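Local coordinates for DUF327 domain-containing protein (Thermotoga maritima MSB8, PDB 2P61) that is of unknown function, an all-helical member of the DUF327 family whose biochemical role has not been established, at residues A[59-64]-A[144-149]; A[77-82]-A[140-145]. All coordinates share one frame; numbering follows the deposited sequence.

Interaction 1 (A[59-64]-A[144-149]); sequences EVIDSG and EINGLI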
ATOM      1  N   GLU A  59       7.570   3.533   0.230  1.00 63.97           N
ATOM      2  CA  GLU A  59       7.082   4.427   1.272  1.00 62.41           C
ATOM      3  C   GLU A  59       6.092   3.664   2.120  1.00 61.58           C
ATOM      4  O   GLU A  59       6.011   3.917   3.315  1.00 62.28           O
ATOM      5  CB  GLU A  59       6.555   5.799   0.746  1.00 62.09           C
ATOM      6  CG  GLU A  59       6.187   6.935   1.823  1.00 62.01           C
ATOM      7  CD  GLU A  59       7.364   7.321   2.810  1.00 75.11           C
ATOM      8  OE1 GLU A  59       7.058   7.965   3.871  1.00 77.91           O
ATOM      9  OE2 GLU A  59       8.600   7.005   2.573  1.00 77.54           O
ATOM     10  N   VAL A  60       5.359   2.721   1.541  1.00 60.21           N
ATOM     11  CA  VAL A  60       4.490   1.825   2.349  1.00 59.79           C
ATOM     12  C   VAL A  60       5.294   0.966   3.397  1.00 60.64           C
ATOM     13  O   VAL A  60       4.827   0.817   4.559  1.00 60.39           O
ATOM     14  CB  VAL A  60       3.744   0.809   1.510  1.00 58.95           C
ATOM     15  CG1 VAL A  60       2.974  -0.073   2.413  1.00 57.79           C
ATOM     16  CG2 VAL A  60       2.770   1.515   0.445  1.00 60.66           C
ATOM     17  N   ILE A  61       6.458   0.398   2.985  1.00 60.18           N
ATOM     18  CA  ILE A  61       7.269  -0.401   3.856  1.00 60.05           C
ATOM     19  C   ILE A  61       7.943   0.545   4.835  1.00 61.11           C
ATOM     20  O   ILE A  61       7.896   0.298   6.041  1.00 61.87           O
ATOM     21  CB  ILE A  61       8.473  -1.102   3.181  1.00 60.76           C
ATOM     22  CG1 ILE A  61       8.197  -1.928   1.915  1.00 55.48           C
ATOM     23  CG2 ILE A  61       9.171  -1.967   4.247  1.00 62.19           C
ATOM     24  CD1 ILE A  61       7.176  -2.985   2.068  1.00 53.85           C
ATOM     25  N   ASP A  62       8.555   1.632   4.337  1.00 61.16           N
ATOM     26  CA  ASP A  62       9.368   2.544   5.183  0.50 61.21           C
ATOM     27  C   ASP A  62       8.543   3.097   6.333  1.00 61.82           C
ATOM     28  O   ASP A  62       8.970   3.050   7.484  1.00 63.68           O
ATOM     29  CB  ASP A  62      10.118   3.628   4.373  0.50 60.71           C
ATOM     30  CG  ASP A  62      10.740   4.772   5.258  0.50 63.29           C
ATOM     31  OD1 ASP A  62      10.594   4.748   6.509  0.50 69.34           O
ATOM     32  OD2 ASP A  62      11.382   5.736   4.710  0.50 63.19           O
ATOM     33  N   SER A  63       7.320   3.585   6.057  1.00 62.24           N
ATOM     34  CA  SER A  63       6.407   4.084   7.124  1.00 61.62           C
ATOM     35  C   SER A  63       5.679   2.990   7.993  1.00 63.23           C
ATOM     36  O   SER A  63       5.230   3.318   9.170  1.00 61.62           O
ATOM     37  CB  SER A  63       5.325   4.973   6.496  1.00 62.68           C
ATOM     38  OG  SER A  63       4.598   4.278   5.429  1.00 56.99           O
ATOM     39  N   GLY A  64       5.468   1.762   7.423  1.00 62.56           N
ATOM     40  CA  GLY A  64       5.022   0.561   8.195  1.00 62.09           C
ATOM     41  C   GLY A  64       6.092   0.412   9.283  1.00 64.79           C
ATOM     42  O   GLY A  64       5.820   0.552  10.508  1.00 65.58           O
ATOM     43  N   GLU A 144       1.656  -8.368   7.621  1.00 61.52           N
ATOM     44  CA  GLU A 144       0.520  -8.866   6.918  1.00 63.13           C
ATOM     45  C   GLU A 144      -0.040  -7.847   5.926  1.00 63.28           C
ATOM     46  O   GLU A 144      -0.277  -8.230   4.797  1.00 65.87           O
ATOM     47  CB  GLU A 144      -0.524  -9.429   7.902  1.00 62.33           C
ATOM     48  CG  GLU A 144      -1.981  -9.324   7.465  1.00 66.45           C
ATOM     49  CD  GLU A 144      -2.971 -10.117   8.408  1.00 68.44           C
ATOM     50  OE1 GLU A 144      -3.319  -9.627   9.560  1.00 68.41           O
ATOM     51  OE2 GLU A 144      -3.422 -11.207   7.932  1.00 72.50           O
ATOM     52  N   ILE A 145      -0.236  -6.569   6.290  1.00 61.81           N
ATOM     53  CA  ILE A 145      -0.707  -5.573   5.328  1.00 59.83           C
ATOM     54  C   ILE A 145       0.325  -5.300   4.186  1.00 61.01           C
ATOM     55  O   ILE A 145      -0.044  -5.280   2.944  1.00 61.29           O
ATOM     56  CB  ILE A 145      -1.157  -4.243   6.018  1.00 60.37           C
ATOM     57  CG1 ILE A 145      -2.436  -4.391   6.837  1.00 52.89           C
ATOM     58  CG2 ILE A 145      -1.312  -3.070   5.014  1.00 61.43           C
ATOM     59  CD1 ILE A 145      -2.338  -3.421   7.986  1.00 51.83           C
ATOM     60  N   ASN A 146       1.612  -5.125   4.554  1.00 60.51           N
ATOM     61  CA  ASN A 146       2.661  -5.184   3.515  1.00 59.48           C
ATOM     62  C   ASN A 146       2.522  -6.436   2.621  1.00 60.27           C
ATOM     63  O   ASN A 146       2.707  -6.376   1.421  1.00 61.57           O
ATOM     64  CB  ASN A 146       3.984  -5.169   4.164  1.00 58.33           C
ATOM     65  CG  ASN A 146       4.206  -3.900   4.968  1.00 59.06           C
ATOM     66  OD1 ASN A 146       3.247  -3.074   5.153  1.00 58.78           O
ATOM     67  ND2 ASN A 146       5.442  -3.728   5.503  1.00 57.44           N
ATOM     68  N   GLY A 147       2.189  -7.590   3.211  1.00 61.22           N
ATOM     69  CA  GLY A 147       2.265  -8.824   2.459  1.00 59.93           C
ATOM     70  C   GLY A 147       1.343  -8.562   1.332  1.00 59.34           C
ATOM     71  O   GLY A 147       1.700  -8.776   0.214  1.00 60.72           O
ATOM     72  N   LEU A 148       0.189  -7.994   1.649  1.00 58.97           N
ATOM     73  CA  LEU A 148      -0.904  -7.808   0.683  1.00 60.80           C
ATOM     74  C   LEU A 148      -0.636  -6.707  -0.332  1.00 61.83           C
ATOM     75  O   LEU A 148      -1.158  -6.726  -1.448  1.00 62.32           O
ATOM     76  CB  LEU A 148      -2.228  -7.467   1.383  1.00 60.55           C
ATOM     77  CG  LEU A 148      -2.799  -8.475   2.401  1.00 56.71           C
ATOM     78  CD1 LEU A 148      -3.979  -7.786   3.100  1.00 53.79           C
ATOM     79  CD2 LEU A 148      -3.214  -9.677   1.689  1.00 45.92           C
ATOM     80  N   ILE A 149       0.176  -5.742   0.065  1.00 62.67           N
ATOM     81  CA  ILE A 149       0.458  -4.701  -0.841  1.00 62.96           C
ATOM     82  C   ILE A 149       1.403  -5.215  -1.852  1.00 65.00           C
ATOM     83  O   ILE A 149       1.205  -4.926  -3.010  1.00 68.47           O
ATOM     84  CB  ILE A 149       0.883  -3.404  -0.133  1.00 63.89           C
ATOM     85  CG1 ILE A 149      -0.402  -2.712   0.340  1.00 61.27           C
ATOM     86  CG2 ILE A 149       1.813  -2.514  -1.052  1.00 58.80           C
ATOM     87  CD1 ILE A 149      -0.149  -2.014   1.617  1.00 69.18           C
TER

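Interaction 2 (A[77-82]-A[140-145]); sequences KRYKNA and ARIEEI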
ATOM      1  N   LYS A  77      -0.721   7.746  10.020  1.00 71.04           N
ATOM      2  CA  LYS A  77      -1.100   8.370   8.727  1.00 71.32           C
ATOM      3  C   LYS A  77      -0.078   8.472   7.604  1.00 71.21           C
ATOM      4  O   LYS A  77      -0.490   8.404   6.403  1.00 72.09           O
ATOM      5  CB  LYS A  77      -1.652   9.727   8.983  1.00 73.26           C
ATOM      6  CG  LYS A  77      -2.751   9.645  10.104  1.00 76.53           C
ATOM      7  CD  LYS A  77      -3.542  10.953  10.314  1.00 80.30           C
ATOM      8  CE  LYS A  77      -4.138  11.001  11.805  1.00 80.67           C
ATOM      9  NZ  LYS A  77      -3.712  12.258  12.550  1.00 80.88           N
ATOM     10  N   ARG A  78       1.225   8.648   7.918  1.00 68.85           N
ATOM     11  CA  ARG A  78       2.267   8.472   6.923  1.00 67.94           C
ATOM     12  C   ARG A  78       1.870   7.124   6.328  1.00 66.07           C
ATOM     13  O   ARG A  78       1.962   6.935   5.060  1.00 66.70           O
ATOM     14  CB  ARG A  78       3.628   8.376   7.624  1.00 67.83           C
ATOM     15  CG  ARG A  78       4.857   8.842   6.830  1.00 66.81           C
ATOM     16  CD  ARG A  78       6.304   8.436   7.491  1.00 68.95           C
ATOM     17  NE  ARG A  78       7.213   8.023   6.414  1.00 68.38           N
ATOM     18  CZ  ARG A  78       8.475   7.636   6.539  1.00 73.26           C
ATOM     19  NH1 ARG A  78       9.076   7.601   7.732  1.00 80.38           N
ATOM     20  NH2 ARG A  78       9.148   7.230   5.449  1.00 73.26           N
ATOM     21  N   TYR A  79       1.381   6.206   7.223  1.00 63.03           N
ATOM     22  CA  TYR A  79       1.069   4.799   6.802  1.00 62.20           C
ATOM     23  C   TYR A  79      -0.130   4.633   5.820  1.00 61.36           C
ATOM     24  O   TYR A  79      -0.011   4.054   4.709  1.00 60.03           O
ATOM     25  CB  TYR A  79       0.910   3.812   8.012  1.00 59.85           C
ATOM     26  CG  TYR A  79       0.998   2.297   7.604  1.00 59.78           C
ATOM     27  CD1 TYR A  79       2.051   1.829   6.805  1.00 58.89           C
ATOM     28  CD2 TYR A  79       0.013   1.364   7.972  1.00 54.72           C
ATOM     29  CE1 TYR A  79       2.121   0.484   6.368  1.00 56.49           C
ATOM     30  CE2 TYR A  79       0.077   0.024   7.589  1.00 54.91           C
ATOM     31  CZ  TYR A  79       1.157  -0.417   6.803  1.00 57.82           C
ATOM     32  OH  TYR A  79       1.297  -1.759   6.407  1.00 60.52           O
ATOM     33  N   LYS A  80      -1.299   5.046   6.341  1.00 61.50           N
ATOM     34  CA  LYS A  80      -2.576   5.144   5.655  1.00 61.04           C
ATOM     35  C   LYS A  80      -2.422   5.942   4.396  1.00 61.60           C
ATOM     36  O   LYS A  80      -2.868   5.494   3.365  1.00 63.34           O
ATOM     37  CB  LYS A  80      -3.550   5.836   6.582  1.00 60.51           C
ATOM     38  CG  LYS A  80      -3.843   5.057   7.875  1.00 62.46           C
ATOM     39  CD  LYS A  80      -5.316   4.976   8.144  1.00 62.45           C
ATOM     40  CE  LYS A  80      -5.645   4.807   9.599  1.00 65.28           C
ATOM     41  NZ  LYS A  80      -7.010   4.096   9.682  1.00 73.92           N
ATOM     42  N   ASN A  81      -1.778   7.124   4.462  1.00 61.87           N
ATOM     43  CA  ASN A  81      -1.518   7.921   3.241  1.00 62.91           C
ATOM     44  C   ASN A  81      -0.718   7.161   2.179  1.00 63.72           C
ATOM     45  O   ASN A  81      -1.103   7.086   1.022  1.00 65.80           O
ATOM     46  CB  ASN A  81      -0.821   9.263   3.522  1.00 61.08           C
ATOM     47  CG  ASN A  81      -1.720  10.253   4.293  1.00 65.01           C
ATOM     48  OD1 ASN A  81      -2.983  10.171   4.337  1.00 63.92           O
ATOM     49  ND2 ASN A  81      -1.060  11.210   4.913  1.00 66.99           N
ATOM     50  N   ALA A  82       0.410   6.604   2.586  1.00 64.48           N
ATOM     51  CA  ALA A  82       1.287   5.863   1.729  1.00 62.50           C
ATOM     52  C   ALA A  82       0.534   4.747   1.105  1.00 63.35           C
ATOM     53  O   ALA A  82       0.659   4.519  -0.085  1.00 64.28           O
ATOM     54  CB  ALA A  82       2.403   5.334   2.551  1.00 62.54           C
ATOM     55  N   ALA A 140       3.306  -7.543  13.490  1.00 60.92           N
ATOM     56  CA  ALA A 140       2.705  -8.604  12.633  1.00 60.77           C
ATOM     57  C   ALA A 140       1.506  -8.152  11.807  1.00 62.07           C
ATOM     58  O   ALA A 140       1.300  -8.664  10.727  1.00 63.17           O
ATOM     59  CB  ALA A 140       2.302  -9.797  13.414  1.00 57.92           C
ATOM     60  N   ARG A 141       0.669  -7.274  12.354  1.00 62.80           N
ATOM     61  CA  ARG A 141      -0.373  -6.565  11.583  1.00 62.29           C
ATOM     62  C   ARG A 141       0.244  -5.850  10.408  1.00 63.36           C
ATOM     63  O   ARG A 141      -0.354  -5.822   9.349  1.00 63.68           O
ATOM     64  CB  ARG A 141      -1.042  -5.521  12.456  1.00 61.35           C
ATOM     65  CG  ARG A 141      -1.953  -6.176  13.412  1.00 59.73           C
ATOM     66  CD  ARG A 141      -2.824  -5.189  14.092  1.00 64.88           C
ATOM     67  NE  ARG A 141      -3.640  -5.905  15.058  1.00 64.34           N
ATOM     68  CZ  ARG A 141      -4.804  -6.433  14.758  1.00 61.91           C
ATOM     69  NH1 ARG A 141      -5.336  -6.253  13.545  1.00 59.06           N
ATOM     70  NH2 ARG A 141      -5.438  -7.100  15.688  1.00 64.40           N
ATOM     71  N   ILE A 142       1.456  -5.316  10.568  1.00 62.76           N
ATOM     72  CA  ILE A 142       2.082  -4.681   9.433  1.00 63.04           C
ATOM     73  C   ILE A 142       2.797  -5.626   8.395  1.00 64.42           C
ATOM     74  O   ILE A 142       2.758  -5.368   7.194  1.00 66.17           O
ATOM     75  CB  ILE A 142       2.948  -3.540   9.938  1.00 62.68           C
ATOM     76  CG1 ILE A 142       2.027  -2.411  10.458  1.00 61.03           C
ATOM     77  CG2 ILE A 142       3.882  -3.033   8.885  1.00 60.24           C
ATOM     78  CD1 ILE A 142       2.820  -1.504  11.361  1.00 62.28           C
ATOM     79  N   GLU A 143       3.417  -6.731   8.811  1.00 64.04           N
ATOM     80  CA  GLU A 143       3.932  -7.633   7.841  1.00 62.72           C
ATOM     81  C   GLU A 143       2.773  -8.102   6.979  1.00 63.13           C
ATOM     82  O   GLU A 143       2.861  -8.181   5.736  1.00 64.41           O
ATOM     83  CB  GLU A 143       4.662  -8.784   8.538  1.00 63.56           C
ATOM     84  CG  GLU A 143       6.059  -8.297   8.911  1.00 65.08           C
ATOM     85  CD  GLU A 143       6.723  -9.018  10.036  1.00 67.99           C
ATOM     86  OE1 GLU A 143       6.002  -9.870  10.679  1.00 63.87           O
ATOM     87  OE2 GLU A 143       7.977  -8.709  10.223  1.00 65.74           O
ATOM     88  N   GLU A 144       1.656  -8.368   7.621  1.00 61.52           N
ATOM     89  CA  GLU A 144       0.520  -8.866   6.918  1.00 63.13           C
ATOM     90  C   GLU A 144      -0.040  -7.847   5.926  1.00 63.28           C
ATOM     91  O   GLU A 144      -0.277  -8.230   4.797  1.00 65.87           O
ATOM     92  CB  GLU A 144      -0.524  -9.429   7.902  1.00 62.33           C
ATOM     93  CG  GLU A 144      -1.981  -9.324   7.465  1.00 66.45           C
ATOM     94  CD  GLU A 144      -2.971 -10.117   8.408  1.00 68.44           C
ATOM     95  OE1 GLU A 144      -3.319  -9.627   9.560  1.00 68.41           O
ATOM     96  OE2 GLU A 144      -3.422 -11.207   7.932  1.00 72.50           O
ATOM     97  N   ILE A 145      -0.236  -6.569   6.290  1.00 61.81           N
ATOM     98  CA  ILE A 145      -0.707  -5.573   5.328  1.00 59.83           C
ATOM     99  C   ILE A 145       0.325  -5.300   4.186  1.00 61.01           C
ATOM    100  O   ILE A 145      -0.044  -5.280   2.944  1.00 61.29           O
ATOM    101  CB  ILE A 145      -1.157  -4.243   6.018  1.00 60.37           C
ATOM    102  CG1 ILE A 145      -2.436  -4.391   6.837  1.00 52.89           C
ATOM    103  CG2 ILE A 145      -1.312  -3.070   5.014  1.00 61.43           C
ATOM    104  CD1 ILE A 145      -2.338  -3.421   7.986  1.00 51.83           C
TER

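Interaction 1 (A[59-64]-A[144-149])
Asn-146 reaches across to Val-60 and Ile-61 where two helices of a four-helix bundle, 37-69 and 138-153, run antiparallel. Their short segments are 177° apart in direction, with axes 10.5 Å apart. Just before it on 144-149, Ile-145 turns to helices 73-95 and 105-129; Asn-146 is the first residue of 144-149 to touch 59-64. Its CG stands opposite the carbonyl carbon (chi1 -61°), which carries the amide into the interface, where it slides past Val-60 and meets Ile-61 at a slant. ND2 lies 3.9 Å from CD1 of Ile-61 and 4.1 Å from its CA, a packing contact of an amide against aliphatic carbon. OD1 faces CG1 of Val-60 at 4.1 Å, but its polar partner is the hydroxyl of Tyr-79 on helix 73-95, so this buried oxygen is satisfied. Ile-149 follows three residues on, nearly one turn. It also touches Ile-83 of helix 73-95, and toward Val-60 it offers the end of its longer branch. Val-60 answers with the methyl anti to its own backbone N (chi1 177°). The result is a methyl-to-methyl contact, CG1 of Val-60 to CD1 of Ile-149, at 3.8 Å.

Interaction 2 (A[77-82]-A[140-145])
Tyr-79 spans the bundle interior from helix 73-95 to Ile-142 and Ile-145 on helix 138-153. The backbones stay well separated here: even the nearest CA atoms, those of Tyr-79 and Ile-142, are 9.9 Å apart, and the long phenol bridges the interval. CB of Tyr-79 points at the opposite segment, and with CG trans to the backbone N (chi1 -163°) the ring continues outward in that direction. On its way the side chain also touches Ser-63 of helix 37-69. CE2 is 4.2 Å from CG1 of Ile-142, which comes in obliquely. Farther out, CZ lies 4.0 Å from CG2 of Ile-145, again on a slanting approach. The OH ends between the two isoleucines, with CG2 of Ile-142 at 3.8 Å from it and CG2 of Ile-145 also close by. The two methyls are apolar neighbours of the oxygen; its polar partner, through a probable hydrogen bond, is OD1 of Asn-146. Between the two segments the contact is thus apolar packing along the phenol, and the polar link goes to the residue directly after Ile-145. Helices 37-69 and 105-129 close the space around it: Ile-142 also touches Leu-67 and Val-68 of the former, while Leu-121 of the latter packs on Tyr-79.

In the fold
Interactions 1 and 2, with centres about 5 Å apart, both end on helix 138-153 and share residues 144-145. Together they join that helix to both arms of the hairpin formed by helices 37-69 and 73-95. The central link is a probable hydrogen bond of 2.7 Å between Asn-146 OD1 of interaction 1 and Tyr-79 OH of interaction 2. The same tyrosine ring packs on helix 37-69, its CE1 lying 3.4 Å from Gly-64 CA. Away from helix 138-153, the hairpin is also fastened by salt bridges from Arg-78 to Glu-59 and Asp-62. The protein's function is unknown and neither contact can be tied to a site; both belong to the buried interior of the bundle.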